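Local coordinates for putative uncharacterized protein (Archaeoglobus fulgidus, PDB 4KPP), which exchanges calcium ions for protons across the membrane as an H+/Ca2+ antiporter of the sodium/calcium exchanger family, at residues Gly159-Phe164 against Leu307-Arg312; Ala80-Phe85 against Thr101-Gly106; Val317-Ala322 against Tyr361-Ile366; Leu167-Leu172 against Leu288-Ile293. All blocks are in the same frame, centred on the assembly; numbering follows the deposited sequence.

Interaction 1 (Gly159-Phe164 against Leu307-Arg312)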
loop_
_atom_site.group_PDB
_atom_site.type_symbol
_atom_site.label_atom_id
_atom_site.label_comp_id
_atom_site.label_asym_id
_atom_site.label_seq_id
_atom_site.Cartn_x
_atom_site.Cartn_y
_atom_site.Cartn_z
ATOM N N GLY A 159 6.970 18.614 13.647
ATOM C CA GLY A 159 8.148 18.506 12.804
ATOM C C GLY A 159 8.893 17.191 12.958
ATOM O O GLY A 159 10.070 17.095 12.615
ATOM N N HIS A 160 8.209 16.174 13.475
ATOM C CA HIS A 160 8.804 14.848 13.622
ATOM C C HIS A 160 7.740 13.788 13.865
ATOM O O HIS A 160 6.560 14.099 14.028
ATOM C CB HIS A 160 9.829 14.819 14.765
ATOM C CG HIS A 160 9.233 15.062 16.118
ATOM N ND1 HIS A 160 9.296 16.285 16.750
ATOM C CD2 HIS A 160 8.561 14.240 16.958
ATOM C CE1 HIS A 160 8.687 16.206 17.919
ATOM N NE2 HIS A 160 8.232 14.976 18.070
ATOM N N ILE A 161 8.173 12.531 13.887
ATOM C CA ILE A 161 7.297 11.403 14.182
ATOM C C ILE A 161 7.908 10.603 15.333
ATOM O O ILE A 161 8.881 9.878 15.149
ATOM C CB ILE A 161 7.121 10.490 12.950
ATOM C CG1 ILE A 161 6.822 11.326 11.701
ATOM C CG2 ILE A 161 6.024 9.454 13.196
ATOM C CD1 ILE A 161 6.605 10.505 10.437
ATOM N N SER A 162 7.333 10.747 16.520
ATOM C CA SER A 162 7.906 10.173 17.737
ATOM C C SER A 162 7.625 8.674 17.880
ATOM O O SER A 162 6.754 8.134 17.195
ATOM C CB SER A 162 7.364 10.918 18.961
ATOM O OG SER A 162 5.986 10.644 19.139
ATOM N N PRO A 163 8.380 7.994 18.763
ATOM C CA PRO A 163 8.087 6.600 19.117
ATOM C C PRO A 163 6.647 6.412 19.590
ATOM O O PRO A 163 6.066 5.344 19.387
ATOM C CB PRO A 163 9.055 6.332 20.271
ATOM C CG PRO A 163 10.227 7.196 19.971
ATOM C CD PRO A 163 9.673 8.438 19.318
ATOM N N PHE A 164 6.083 7.442 20.216
ATOM C CA PHE A 164 4.698 7.396 20.666
ATOM C C PHE A 164 3.733 7.486 19.488
ATOM O O PHE A 164 2.701 6.815 19.476
ATOM C CB PHE A 164 4.405 8.517 21.670
ATOM C CG PHE A 164 2.987 8.522 22.170
ATOM C CD1 PHE A 164 2.595 7.669 23.190
ATOM C CD2 PHE A 164 2.042 9.369 21.610
ATOM C CE1 PHE A 164 1.291 7.663 23.646
ATOM C CE2 PHE A 164 0.736 9.369 22.062
ATOM C CZ PHE A 164 0.357 8.516 23.082
ATOM N N LEU A 307 11.732 10.337 14.420
ATOM C CA LEU A 307 12.088 10.507 13.018
ATOM C C LEU A 307 11.857 11.958 12.615
ATOM O O LEU A 307 10.714 12.412 12.560
ATOM C CB LEU A 307 11.264 9.568 12.140
ATOM C CG LEU A 307 11.447 9.669 10.625
ATOM C CD1 LEU A 307 12.879 9.350 10.229
ATOM C CD2 LEU A 307 10.478 8.740 9.914
ATOM N N PRO A 308 12.947 12.693 12.337
ATOM C CA PRO A 308 12.843 14.123 12.031
ATOM C C PRO A 308 12.065 14.365 10.744
ATOM O O PRO A 308 12.047 13.515 9.852
ATOM C CB PRO A 308 14.307 14.559 11.860
ATOM C CG PRO A 308 15.122 13.475 12.497
ATOM C CD PRO A 308 14.339 12.217 12.284
ATOM N N LEU A 309 11.421 15.521 10.666
ATOM C CA LEU A 309 10.643 15.898 9.503
ATOM C C LEU A 309 11.034 17.324 9.149
ATOM O O LEU A 309 10.667 18.264 9.856
ATOM C CB LEU A 309 9.154 15.826 9.839
ATOM C CG LEU A 309 8.160 15.084 8.941
ATOM C CD1 LEU A 309 8.676 13.715 8.512
ATOM C CD2 LEU A 309 6.825 14.947 9.677
ATOM N N ASP A 310 11.791 17.490 8.070
ATOM C CA ASP A 310 12.216 18.822 7.651
ATOM C C ASP A 310 11.059 19.575 6.993
ATOM O O ASP A 310 9.933 19.073 6.947
ATOM C CB ASP A 310 13.447 18.752 6.733
ATOM C CG ASP A 310 13.140 18.166 5.357
ATOM O OD1 ASP A 310 12.085 17.529 5.185
ATOM O OD2 ASP A 310 13.971 18.336 4.439
ATOM N N ALA A 311 11.336 20.775 6.492
ATOM C CA ALA A 311 10.308 21.586 5.844
ATOM C C ALA A 311 9.641 20.834 4.694
ATOM O O ALA A 311 8.414 20.752 4.627
ATOM C CB ALA A 311 10.899 22.906 5.352
ATOM N N ARG A 312 10.458 20.277 3.805
ATOM C CA ARG A 312 9.965 19.524 2.651
ATOM C C ARG A 312 9.071 18.344 3.047
ATOM O O ARG A 312 7.933 18.239 2.587
ATOM C CB ARG A 312 11.136 19.041 1.783
ATOM C CG ARG A 312 10.739 18.096 0.653
ATOM C CD ARG A 312 9.839 18.783 -0.365
ATOM N NE ARG A 312 9.363 17.867 -1.401
ATOM C CZ ARG A 312 10.022 17.593 -2.523
ATOM N NH1 ARG A 312 11.197 18.159 -2.762
ATOM N NH2 ARG A 312 9.508 16.749 -3.408
#
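Ile161 and Leu307 face each other as an antiparallel hydrogen-bonded pair, and two backbone bonds hold the pair together: Ile161 N donates to Leu307 O at 2.9 Å, and Leu307 N to Ile161 O at 3.0 Å. A third bond, from Leu309 N to Gly159 O at 2.8 Å, is more bent, with an angle of 134° at the hydrogen. Leu309 CB lies close to the same carbonyl, 3.2 Å from Gly159 O. Gly159 ends helix 155-158 with positive phi, where a CB would be jammed against the preceding carbonyl oxygen.

The side chains of Ile161 and Leu307 share the tight, buried face. Ile161 CD1 lies 4.3 Å from Leu307 CD2, and Ile161 CG1 4.1 Å from Leu309 CD2, the side chains of Ile161 and Leu309 crossing obliquely; helix 288-299 covers this side through Ala294 and Ile293. The face of His160 and Pro308 is looser. His160 touches with its CB, 3.4 Å from Leu307 O, while CG stands between backbone N and carbonyl carbon (chi1 65°) and the ring leads away, with Ser162 N at its edge and in its plane. Pro308 lies exposed beside it.

Each short strand leads into a helix, with Ser162 as N-cap on one side and Asp310, bonded to Gln313 N, on the other. The arrangement is a minimal two-stranded antiparallel sheet, pinning together the starts of helices 163-182 and 311-331.

Interaction 2 (Ala80-Phe85 against Thr101-Gly106)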
loop_
_atom_site.group_PDB
_atom_site.type_symbol
_atom_site.label_atom_id
_atom_site.label_comp_id
_atom_site.label_asym_id
_atom_site.label_seq_id
_atom_site.Cartn_x
_atom_site.Cartn_y
_atom_site.Cartn_z
ATOM N N ALA A 80 9.086 -3.340 2.698
ATOM C CA ALA A 80 10.485 -3.745 2.644
ATOM C C ALA A 80 11.377 -2.643 2.081
ATOM O O ALA A 80 12.464 -2.396 2.598
ATOM C CB ALA A 80 10.636 -5.020 1.836
ATOM N N VAL A 81 10.911 -1.986 1.023
ATOM C CA VAL A 81 11.653 -0.880 0.422
ATOM C C VAL A 81 11.685 0.335 1.348
ATOM O O VAL A 81 12.745 0.922 1.578
ATOM C CB VAL A 81 11.067 -0.473 -0.950
ATOM C CG1 VAL A 81 11.705 0.821 -1.446
ATOM C CG2 VAL A 81 11.258 -1.592 -1.965
ATOM N N ASP A 82 10.529 0.709 1.885
ATOM C CA ASP A 82 10.466 1.844 2.797
ATOM C C ASP A 82 11.193 1.510 4.094
ATOM O O ASP A 82 11.815 2.375 4.711
ATOM C CB ASP A 82 9.018 2.224 3.094
ATOM C CG ASP A 82 8.879 3.660 3.558
ATOM O OD1 ASP A 82 9.915 4.345 3.713
ATOM O OD2 ASP A 82 7.731 4.103 3.774
ATOM N N GLY A 83 11.111 0.245 4.496
ATOM C CA GLY A 83 11.817 -0.235 5.667
ATOM C C GLY A 83 13.320 -0.136 5.500
ATOM O O GLY A 83 14.034 0.180 6.453
ATOM N N TYR A 84 13.804 -0.406 4.290
ATOM C CA TYR A 84 15.229 -0.289 4.004
ATOM C C TYR A 84 15.702 1.147 4.174
ATOM O O TYR A 84 16.750 1.397 4.760
ATOM C CB TYR A 84 15.560 -0.781 2.589
ATOM C CG TYR A 84 16.974 -0.441 2.162
ATOM C CD1 TYR A 84 18.052 -1.201 2.595
ATOM C CD2 TYR A 84 17.232 0.649 1.338
ATOM C CE1 TYR A 84 19.346 -0.891 2.219
ATOM C CE2 TYR A 84 18.523 0.968 0.958
ATOM C CZ TYR A 84 19.574 0.194 1.401
ATOM O OH TYR A 84 20.859 0.506 1.026
ATOM N N PHE A 85 14.926 2.083 3.640
ATOM C CA PHE A 85 15.220 3.507 3.770
ATOM C C PHE A 85 15.246 3.941 5.234
ATOM O O PHE A 85 16.101 4.723 5.642
ATOM C CB PHE A 85 14.174 4.335 3.022
ATOM C CG PHE A 85 14.299 4.270 1.531
ATOM C CD1 PHE A 85 15.543 4.213 0.933
ATOM C CD2 PHE A 85 13.171 4.270 0.728
ATOM C CE1 PHE A 85 15.666 4.160 -0.434
ATOM C CE2 PHE A 85 13.286 4.214 -0.647
ATOM C CZ PHE A 85 14.535 4.159 -1.227
ATOM N N THR A 101 10.411 9.107 4.594
ATOM C CA THR A 101 9.116 9.774 4.614
ATOM C C THR A 101 8.611 10.060 3.202
ATOM O O THR A 101 7.418 9.934 2.924
ATOM C CB THR A 101 9.155 11.070 5.434
ATOM O OG1 THR A 101 9.695 10.791 6.732
ATOM C CG2 THR A 101 7.753 11.640 5.582
ATOM N N ALA A 102 9.526 10.431 2.312
ATOM C CA ALA A 102 9.184 10.684 0.915
ATOM C C ALA A 102 8.625 9.434 0.237
ATOM O O ALA A 102 7.671 9.514 -0.531
ATOM C CB ALA A 102 10.393 11.211 0.151
ATOM N N ASN A 103 9.226 8.282 0.522
ATOM C CA ASN A 103 8.768 7.019 -0.053
ATOM C C ASN A 103 7.393 6.622 0.477
ATOM O O ASN A 103 6.549 6.111 -0.261
ATOM C CB ASN A 103 9.786 5.906 0.214
ATOM C CG ASN A 103 9.393 4.589 -0.426
ATOM O OD1 ASN A 103 8.782 3.733 0.213
ATOM N ND2 ASN A 103 9.745 4.421 -1.697
ATOM N N MET A 104 7.178 6.871 1.762
ATOM C CA MET A 104 5.915 6.555 2.415
ATOM C C MET A 104 4.777 7.418 1.873
ATOM O O MET A 104 3.683 6.924 1.593
ATOM C CB MET A 104 6.053 6.767 3.920
ATOM C CG MET A 104 4.900 6.232 4.741
ATOM S SD MET A 104 4.178 7.519 5.772
ATOM C CE MET A 104 3.156 8.349 4.587
ATOM N N THR A 105 5.034 8.715 1.745
ATOM C CA THR A 105 4.031 9.645 1.243
ATOM C C THR A 105 3.766 9.389 -0.236
ATOM O O THR A 105 2.629 9.495 -0.707
ATOM C CB THR A 105 4.457 11.111 1.454
ATOM O OG1 THR A 105 5.766 11.313 0.908
ATOM C CG2 THR A 105 4.473 11.456 2.942
ATOM N N GLY A 106 4.822 9.040 -0.964
ATOM C CA GLY A 106 4.689 8.682 -2.363
ATOM C C GLY A 106 3.783 7.480 -2.536
ATOM O O GLY A 106 2.883 7.485 -3.380
#
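Asp82 and Asn103 meet where the helices 76-91 and 96-127 run nearly antiparallel, the short segments 158° apart with axes 9.3 Å from each other. Asn103 reaches across with CG anti to its backbone N (chi1 -177°). Its CB lies 3.8 Å from Phe85 CD2. Further out, CG sits at the edge of the Phe85 ring, in its plane, 3.9 Å from Phe85 CE2. Then the amide divides. Asn103 OD1 rests 3.3 Å from Asp82 CB, the two side chains sliding past each other in opposite directions. Asn103 ND2 continues past the ring edge, 3.7 Å from Phe85 CE2, and nears Val81 CG1; its hydrogen bond goes to Val246 O on helix 242-267, which fixes the rotation of the amide.

The carboxylate of Asp82 goes further, with OD2 3.2 Å from Met104 CB. An alanine at Asp82 would probably open a gap beside Met104 and the Asn103 amide, although its CB would still touch Asn103 OD1.

The contact is buried on several sides: helix 242-267 backs Asn103 with Ala250 and Pro251, helix 224-237 meets Val81 through Val224, and helix 288-299 packs Leu289 against both Asp82 and Met104.

Interaction 3 (Val317-Ala322 against Tyr361-Ile366)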
loop_
_atom_site.group_PDB
_atom_site.type_symbol
_atom_site.label_atom_id
_atom_site.label_comp_id
_atom_site.label_asym_id
_atom_site.label_seq_id
_atom_site.Cartn_x
_atom_site.Cartn_y
_atom_site.Cartn_z
ATOM N N VAL A 317 3.849 15.278 4.116
ATOM C CA VAL A 317 2.932 14.604 5.029
ATOM C C VAL A 317 1.605 15.348 5.093
ATOM O O VAL A 317 0.538 14.734 5.060
ATOM C CB VAL A 317 3.538 14.477 6.443
ATOM C CG1 VAL A 317 2.489 14.026 7.453
ATOM C CG2 VAL A 317 4.716 13.517 6.427
ATOM N N LEU A 318 1.682 16.675 5.171
ATOM C CA LEU A 318 0.497 17.529 5.176
ATOM C C LEU A 318 -0.319 17.333 3.898
ATOM O O LEU A 318 -1.544 17.202 3.943
ATOM C CB LEU A 318 0.906 18.997 5.330
ATOM C CG LEU A 318 -0.165 20.069 5.113
ATOM C CD1 LEU A 318 -1.313 19.895 6.095
ATOM C CD2 LEU A 318 0.444 21.461 5.228
ATOM N N LEU A 319 0.375 17.300 2.764
ATOM C CA LEU A 319 -0.258 17.094 1.466
ATOM C C LEU A 319 -0.934 15.730 1.440
ATOM O O LEU A 319 -2.055 15.593 0.947
ATOM C CB LEU A 319 0.791 17.170 0.352
ATOM C CG LEU A 319 0.439 17.724 -1.036
ATOM C CD1 LEU A 319 1.590 17.471 -1.999
ATOM C CD2 LEU A 319 -0.855 17.153 -1.593
ATOM N N THR A 320 -0.243 14.726 1.972
ATOM C CA THR A 320 -0.754 13.360 1.988
ATOM C C THR A 320 -1.968 13.245 2.897
ATOM O O THR A 320 -2.942 12.571 2.566
ATOM C CB THR A 320 0.320 12.362 2.457
ATOM O OG1 THR A 320 1.525 12.568 1.708
ATOM C CG2 THR A 320 -0.158 10.935 2.255
ATOM N N ALA A 321 -1.904 13.911 4.046
ATOM C CA ALA A 321 -3.020 13.931 4.982
ATOM C C ALA A 321 -4.215 14.644 4.356
ATOM O O ALA A 321 -5.361 14.227 4.530
ATOM C CB ALA A 321 -2.612 14.613 6.269
ATOM N N ALA A 322 -3.932 15.719 3.625
ATOM C CA ALA A 322 -4.966 16.488 2.946
ATOM C C ALA A 322 -5.670 15.648 1.888
ATOM O O ALA A 322 -6.900 15.638 1.814
ATOM C CB ALA A 322 -4.375 17.748 2.325
ATOM N N TYR A 361 1.192 23.611 -1.030
ATOM C CA TYR A 361 0.252 24.286 -0.140
ATOM C C TYR A 361 -1.094 24.553 -0.809
ATOM O O TYR A 361 -2.144 24.430 -0.176
ATOM C CB TYR A 361 0.847 25.586 0.406
ATOM C CG TYR A 361 1.758 25.383 1.597
ATOM C CD1 TYR A 361 1.237 25.214 2.874
ATOM C CD2 TYR A 361 3.139 25.363 1.446
ATOM C CE1 TYR A 361 2.064 25.030 3.968
ATOM C CE2 TYR A 361 3.976 25.180 2.535
ATOM C CZ TYR A 361 3.432 25.015 3.793
ATOM O OH TYR A 361 4.259 24.831 4.877
ATOM N N ILE A 362 -1.059 24.912 -2.089
ATOM C CA ILE A 362 -2.282 25.172 -2.839
ATOM C C ILE A 362 -3.146 23.918 -2.936
ATOM O O ILE A 362 -4.338 23.953 -2.628
ATOM C CB ILE A 362 -1.983 25.719 -4.254
ATOM C CG1 ILE A 362 -1.504 27.169 -4.175
ATOM C CG2 ILE A 362 -3.220 25.632 -5.136
ATOM C CD1 ILE A 362 -1.067 27.742 -5.509
ATOM N N ILE A 363 -2.537 22.813 -3.356
ATOM C CA ILE A 363 -3.249 21.546 -3.490
ATOM C C ILE A 363 -3.714 21.027 -2.128
ATOM O O ILE A 363 -4.800 20.459 -2.014
ATOM C CB ILE A 363 -2.395 20.479 -4.208
ATOM C CG1 ILE A 363 -1.933 20.996 -5.571
ATOM C CG2 ILE A 363 -3.182 19.194 -4.392
ATOM C CD1 ILE A 363 -3.065 21.316 -6.515
ATOM N N SER A 364 -2.896 21.231 -1.098
ATOM C CA SER A 364 -3.295 20.891 0.266
ATOM C C SER A 364 -4.565 21.639 0.651
ATOM O O SER A 364 -5.517 21.040 1.152
ATOM C CB SER A 364 -2.187 21.219 1.271
ATOM O OG SER A 364 -1.045 20.407 1.077
ATOM N N ALA A 365 -4.570 22.948 0.412
ATOM C CA ALA A 365 -5.727 23.788 0.710
ATOM C C ALA A 365 -6.966 23.332 -0.056
ATOM O O ALA A 365 -8.063 23.279 0.498
ATOM C CB ALA A 365 -5.420 25.248 0.402
ATOM N N ILE A 366 -6.784 22.995 -1.329
ATOM C CA ILE A 366 -7.894 22.558 -2.170
ATOM C C ILE A 366 -8.504 21.240 -1.681
ATOM O O ILE A 366 -9.725 21.114 -1.589
ATOM C CB ILE A 366 -7.473 22.454 -3.655
ATOM C CG1 ILE A 366 -7.106 23.841 -4.192
ATOM C CG2 ILE A 366 -8.586 21.847 -4.492
ATOM C CD1 ILE A 366 -6.775 23.871 -5.668
#
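Leu319 and Ser364 mark the closest backbone approach of two helices, 311-331 and 357-377, which pack side by side in the membrane-embedded helical bundle of the exchanger. Their short segments run in the same general direction, inclined by 26° with axes 8.7 Å from each other, and the CA atoms of Leu319 and Ser364 are 5.0 Å apart. The small side chains of Ser364 and Ala322 are consistent with this closeness.

Apolar contacts flank the centre. Leu318 extends with CG anti to its backbone N (chi1 169°), and its CD2 meets Tyr361 CE1 at 4.1 Å, their side chains crossing at about a right angle; Tyr361 lies on the surface and the end of its side chain comes back toward the leucine. On the buried flank Leu319 CD2 touches Ile363 CG2 at 4.2 Å, and Gln351 of helix 338-353 also packs on Leu319.

Contacts between polar and apolar atoms fill the middle. Ala322 CB is pressed against the backbone of the other helix, 3.7 Å from Ser364 O. No hydrogen bond links the two segments. The hydroxyl of Ser364 instead bonds within its own helix to Arg360 O, and from there Ser364 OG rests 3.4 Å from Leu319 CA.

Interaction 4 (Leu167-Leu172 against Leu288-Ile293)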
loop_
_atom_site.group_PDB
_atom_site.type_symbol
_atom_site.label_atom_id
_atom_site.label_comp_id
_atom_site.label_asym_id
_atom_site.label_seq_id
_atom_site.Cartn_x
_atom_site.Cartn_y
_atom_site.Cartn_z
ATOM N N LEU A 167 3.538 4.216 18.028
ATOM C CA LEU A 167 2.710 3.396 18.906
ATOM C C LEU A 167 1.228 3.605 18.599
ATOM O O LEU A 167 0.452 2.651 18.569
ATOM C CB LEU A 167 2.996 3.734 20.372
ATOM C CG LEU A 167 3.055 2.583 21.382
ATOM C CD1 LEU A 167 3.348 3.117 22.778
ATOM C CD2 LEU A 167 1.773 1.765 21.382
ATOM N N VAL A 168 0.844 4.857 18.370
ATOM C CA VAL A 168 -0.536 5.191 18.036
ATOM C C VAL A 168 -0.950 4.580 16.700
ATOM O O VAL A 168 -1.965 3.885 16.615
ATOM C CB VAL A 168 -0.757 6.717 17.992
ATOM C CG1 VAL A 168 -2.177 7.038 17.552
ATOM C CG2 VAL A 168 -0.468 7.330 19.350
ATOM N N PHE A 169 -0.156 4.838 15.663
ATOM C CA PHE A 169 -0.429 4.317 14.324
ATOM C C PHE A 169 -0.516 2.795 14.293
ATOM O O PHE A 169 -1.392 2.232 13.642
ATOM C CB PHE A 169 0.624 4.803 13.328
ATOM C CG PHE A 169 0.467 6.243 12.939
ATOM C CD1 PHE A 169 -0.668 6.669 12.267
ATOM C CD2 PHE A 169 1.455 7.171 13.234
ATOM C CE1 PHE A 169 -0.819 7.998 11.902
ATOM C CE2 PHE A 169 1.310 8.498 12.873
ATOM C CZ PHE A 169 0.172 8.912 12.206
ATOM N N VAL A 170 0.393 2.133 15.000
ATOM C CA VAL A 170 0.366 0.678 15.087
ATOM C C VAL A 170 -0.860 0.209 15.874
ATOM O O VAL A 170 -1.483 -0.795 15.526
ATOM C CB VAL A 170 1.670 0.121 15.713
ATOM C CG1 VAL A 170 1.531 -1.363 16.034
ATOM C CG2 VAL A 170 2.847 0.352 14.780
ATOM N N SER A 171 -1.210 0.949 16.924
ATOM C CA SER A 171 -2.392 0.631 17.723
ATOM C C SER A 171 -3.665 0.721 16.891
ATOM O O SER A 171 -4.528 -0.156 16.965
ATOM C CB SER A 171 -2.499 1.561 18.935
ATOM O OG SER A 171 -1.425 1.350 19.836
ATOM N N LEU A 172 -3.777 1.787 16.105
ATOM C CA LEU A 172 -4.931 1.973 15.234
ATOM C C LEU A 172 -5.097 0.791 14.291
ATOM O O LEU A 172 -6.200 0.268 14.130
ATOM C CB LEU A 172 -4.810 3.274 14.436
ATOM C CG LEU A 172 -5.096 4.574 15.193
ATOM C CD1 LEU A 172 -4.771 5.782 14.329
ATOM C CD2 LEU A 172 -6.546 4.619 15.657
ATOM N N LEU A 288 0.066 1.359 9.808
ATOM C CA LEU A 288 1.171 0.450 10.114
ATOM C C LEU A 288 2.495 0.883 9.480
ATOM O O LEU A 288 3.554 0.773 10.102
ATOM C CB LEU A 288 0.829 -0.981 9.682
ATOM C CG LEU A 288 1.881 -2.047 10.007
ATOM C CD1 LEU A 288 1.985 -2.283 11.512
ATOM C CD2 LEU A 288 1.590 -3.347 9.274
ATOM N N LEU A 289 2.428 1.376 8.246
ATOM C CA LEU A 289 3.621 1.789 7.516
ATOM C C LEU A 289 4.335 2.937 8.222
ATOM O O LEU A 289 5.557 2.921 8.365
ATOM C CB LEU A 289 3.257 2.212 6.093
ATOM C CG LEU A 289 4.204 1.803 4.958
ATOM C CD1 LEU A 289 4.136 2.803 3.808
ATOM C CD2 LEU A 289 5.642 1.616 5.428
ATOM N N ILE A 290 3.569 3.933 8.654
ATOM C CA ILE A 290 4.144 5.084 9.337
ATOM C C ILE A 290 4.817 4.650 10.633
ATOM O O ILE A 290 5.938 5.059 10.927
ATOM C CB ILE A 290 3.087 6.157 9.645
ATOM C CG1 ILE A 290 2.209 6.408 8.417
ATOM C CG2 ILE A 290 3.757 7.442 10.119
ATOM C CD1 ILE A 290 1.141 7.463 8.625
ATOM N N GLY A 291 4.126 3.814 11.401
ATOM C CA GLY A 291 4.685 3.273 12.623
ATOM C C GLY A 291 5.945 2.471 12.362
ATOM O O GLY A 291 6.917 2.566 13.112
ATOM N N THR A 292 5.932 1.689 11.287
ATOM C CA THR A 292 7.057 0.826 10.947
ATOM C C THR A 292 8.339 1.608 10.667
ATOM O O THR A 292 9.398 1.274 11.194
ATOM C CB THR A 292 6.733 -0.081 9.745
ATOM O OG1 THR A 292 5.631 -0.935 10.073
ATOM C CG2 THR A 292 7.936 -0.938 9.387
ATOM N N ILE A 293 8.252 2.654 9.851
ATOM C CA ILE A 293 9.446 3.427 9.525
ATOM C C ILE A 293 9.985 4.197 10.734
ATOM O O ILE A 293 11.197 4.346 10.889
ATOM C CB ILE A 293 9.246 4.372 8.312
ATOM C CG1 ILE A 293 8.196 5.443 8.612
ATOM C CG2 ILE A 293 8.881 3.575 7.060
ATOM C CD1 ILE A 293 8.100 6.510 7.544
#
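Leu288, at the beginning of helix 288-299, touches Val170 although its CB points away from helix 163-182: the end of the side chain comes back, bringing Leu288 CD1 to 4.3 Å from Val170 CG2. The backbones are close here, with 5.0 Å between the CA atoms of Leu288 and Val170. Leu289 turns instead to the far side.

Ile290 carries the main side-chain contact. Its CG1 lies anti to the carbonyl carbon (chi1 -46°), and CD1 beyond it sits over one face of the Phe169 ring, 4.0 Å from the ring centroid and offset somewhat toward the rim, a CH-pi contact. The other branch, Ile290 CG2, meets Phe169 CE2 at 3.8 Å. Phe169 also makes an edge-to-face pairing with Tyr151 of helix 138-152. An alanine in place of Phe169 would probably leave both branches of Ile290 facing a gap and deprive Tyr151 of its aromatic mate.

The two helices, both predicted to span the membrane, cross at -144°, a largely antiparallel packing, with axes only 7.5 Å apart. Gly291 faces the other helix: its CA lies 4.1 Å from Val170 CG2, and a CB in the expected place would clash with that methyl at 2.6 Å. Gly291 N meanwhile faces Phe169 CB. At Thr292 the hydroxyl folds back along its own helix, and Thr292 OG1 donates to Leu288 O at 2.7 Å, a carbonyl that also accepts from Thr292 N.

Interactions 1, 2 and 4 form a compact cluster, their centres pairwise about 14 Å apart. Interaction 4 links to both others through helix 288-299: Met104 SD approaches Ile290 CG1 at 3.5 Å, and Leu307 CD2 lies 4.0 Å from Ile293 CD1. Thr101 joins interactions 1 and 2, its OG1 being 3.6 Å from Leu309 CD1. Interaction 3 continues along helix 311-331 from interaction 1 and meets interaction 2 where Thr105 CB is 3.3 Å from Thr320 OG1; it does not touch interaction 4, the nearest atoms being about 7 Å apart. All four lie away from the calcium ion bound at Ile330, Asp333, Lys335 and Glu340, although helix 311-331 also carries Ile330.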